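Local coordinates for uncharacterized protein MG377 homolog (Mycoplasma pneumoniae, PDB 1ZXJ) that is of unknown function but, with its mostly helical, three-lobed structure, has been suggested to act as a chaperone, at residues Glu159-Val164 and Gln184-Val189. Sequence-based numbering, arbitrary orientation.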
loop_
_atom_site.group_PDB
_atom_site.type_symbol
_atom_site.label_atom_id
_atom_site.label_comp_id
_atom_site.label_asym_id
_atom_site.label_seq_id
_atom_site.Cartn_x
_atom_site.Cartn_y
_atom_site.Cartn_z
ATOM N N GLU A 159 -2.287 10.742 -18.073
ATOM C CA GLU A 159 -3.567 11.423 -17.934
ATOM C C GLU A 159 -4.009 11.366 -16.483
ATOM O O GLU A 159 -4.242 12.395 -15.844
ATOM C CB GLU A 159 -4.607 10.772 -18.823
ATOM N N VAL A 160 -4.114 10.147 -15.971
ATOM C CA VAL A 160 -4.520 9.911 -14.596
ATOM C C VAL A 160 -3.693 10.766 -13.639
ATOM O O VAL A 160 -4.240 11.533 -12.848
ATOM C CB VAL A 160 -4.365 8.400 -14.250
ATOM C CG1 VAL A 160 -4.608 8.145 -12.763
ATOM C CG2 VAL A 160 -5.337 7.584 -15.100
ATOM N N VAL A 161 -2.376 10.647 -13.722
ATOM C CA VAL A 161 -1.500 11.406 -12.845
ATOM C C VAL A 161 -1.805 12.886 -12.836
ATOM O O VAL A 161 -1.928 13.491 -11.780
ATOM C CB VAL A 161 -0.050 11.277 -13.254
ATOM C CG1 VAL A 161 0.819 11.878 -12.176
ATOM C CG2 VAL A 161 0.299 9.814 -13.525
ATOM N N LYS A 162 -1.899 13.467 -14.030
ATOM C CA LYS A 162 -2.173 14.889 -14.190
ATOM C C LYS A 162 -3.477 15.309 -13.527
ATOM O O LYS A 162 -3.517 16.312 -12.807
ATOM C CB LYS A 162 -2.195 15.271 -15.682
ATOM C CG LYS A 162 -0.799 15.467 -16.307
ATOM C CD LYS A 162 -0.826 15.532 -17.834
ATOM C CE LYS A 162 0.585 15.494 -18.412
ATOM N NZ LYS A 162 0.649 14.674 -19.664
ATOM N N ASN A 163 -4.537 14.543 -13.764
ATOM C CA ASN A 163 -5.831 14.859 -13.182
ATOM C C ASN A 163 -5.748 14.776 -11.663
ATOM O O ASN A 163 -6.285 15.613 -10.949
ATOM C CB ASN A 163 -6.892 13.880 -13.693
ATOM C CG ASN A 163 -8.246 14.054 -12.988
ATOM O OD1 ASN A 163 -9.123 13.186 -13.083
ATOM N ND2 ASN A 163 -8.423 15.180 -12.287
ATOM N N VAL A 164 -5.069 13.750 -11.179
ATOM C CA VAL A 164 -4.925 13.549 -9.751
ATOM C C VAL A 164 -4.303 14.769 -9.091
ATOM O O VAL A 164 -4.805 15.252 -8.084
ATOM C CB VAL A 164 -4.054 12.315 -9.457
ATOM C CG1 VAL A 164 -3.823 12.184 -7.968
ATOM C CG2 VAL A 164 -4.727 11.072 -10.014
ATOM N N GLN A 184 11.110 13.827 -11.852
ATOM C CA GLN A 184 11.288 13.104 -10.593
ATOM C C GLN A 184 10.019 13.068 -9.741
ATOM O O GLN A 184 9.561 12.003 -9.329
ATOM C CB GLN A 184 12.425 13.721 -9.762
ATOM C CG GLN A 184 12.180 15.166 -9.334
ATOM C CD GLN A 184 12.804 16.164 -10.282
ATOM O OE1 GLN A 184 14.010 16.408 -10.223
ATOM N NE2 GLN A 184 11.993 16.734 -11.176
ATOM N N LYS A 185 9.459 14.240 -9.478
ATOM C CA LYS A 185 8.271 14.346 -8.655
ATOM C C LYS A 185 7.042 13.796 -9.336
ATOM O O LYS A 185 6.262 13.080 -8.730
ATOM C CB LYS A 185 8.060 15.805 -8.259
ATOM C CG LYS A 185 9.061 16.285 -7.212
ATOM C CD LYS A 185 9.007 17.799 -7.007
ATOM C CE LYS A 185 9.637 18.219 -5.670
ATOM N NZ LYS A 185 11.080 17.883 -5.537
ATOM N N PHE A 186 6.870 14.137 -10.602
ATOM C CA PHE A 186 5.720 13.667 -11.365
ATOM C C PHE A 186 5.658 12.139 -11.394
ATOM O O PHE A 186 4.616 11.549 -11.141
ATOM C CB PHE A 186 5.799 14.199 -12.791
ATOM C CG PHE A 186 4.731 13.665 -13.690
ATOM C CD1 PHE A 186 3.482 14.257 -13.730
ATOM C CD2 PHE A 186 4.978 12.562 -14.496
ATOM C CE1 PHE A 186 2.500 13.753 -14.561
ATOM C CE2 PHE A 186 4.003 12.056 -15.325
ATOM C CZ PHE A 186 2.763 12.648 -15.362
ATOM N N GLU A 187 6.783 11.507 -11.712
ATOM C CA GLU A 187 6.870 10.053 -11.768
ATOM C C GLU A 187 6.714 9.499 -10.354
ATOM O O GLU A 187 6.457 8.312 -10.155
ATOM C CB GLU A 187 8.221 9.642 -12.360
ATOM C CG GLU A 187 8.276 8.228 -12.938
ATOM C CD GLU A 187 7.226 7.959 -14.020
ATOM O OE1 GLU A 187 6.607 8.920 -14.534
ATOM O OE2 GLU A 187 7.032 6.770 -14.364
ATOM N N GLY A 188 6.874 10.373 -9.372
ATOM C CA GLY A 188 6.720 9.959 -7.998
ATOM C C GLY A 188 5.256 9.702 -7.707
ATOM O O GLY A 188 4.909 8.708 -7.058
ATOM N N VAL A 189 4.397 10.595 -8.194
ATOM C CA VAL A 189 2.960 10.473 -7.984
ATOM C C VAL A 189 2.391 9.249 -8.689
ATOM O O VAL A 189 1.421 8.655 -8.210
ATOM C CB VAL A 189 2.206 11.742 -8.463
ATOM C CG1 VAL A 189 0.745 11.438 -8.692
ATOM C CG2 VAL A 189 2.337 12.831 -7.431
#
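V161 meets F186 and V189 in a small, wholly apolar helix-helix contact near the start of both helix 158-171 and helix 183-204, its centre about 17 Å from the centre of the chain. The two short segments run almost perpendicular, at 99°, with their axes 10.0 Å apart. V161, buried and directed toward the other helix, enters between the two partners: its CG1 lies 3.5 Å from CE1 of F186, reaching the ring obliquely, and equally 3.5 Å from CG1 of V189. A compact, branched, apolar side chain suits this buried spot, since it brings no polar group that would need a partner. V189, likewise directed across, answers it methyl to methyl. F186 leaves its helix to one side, but with CG anti to the backbone N (chi1 175°) its ring is long enough to reach V161. K162 closes the outer margin, its CG near the ring plane at the edge, 4.1 Å from CE1 of F186; lysine suits this exposed place because its methylenes can pack while its distant amine need not be buried. Beyond the crossing, helix 183-204 carries the packing onward, as R190 touches V161 and L193 receives V160 and V164, while K185 packs on E178 and Y179 of the short helix 177-180.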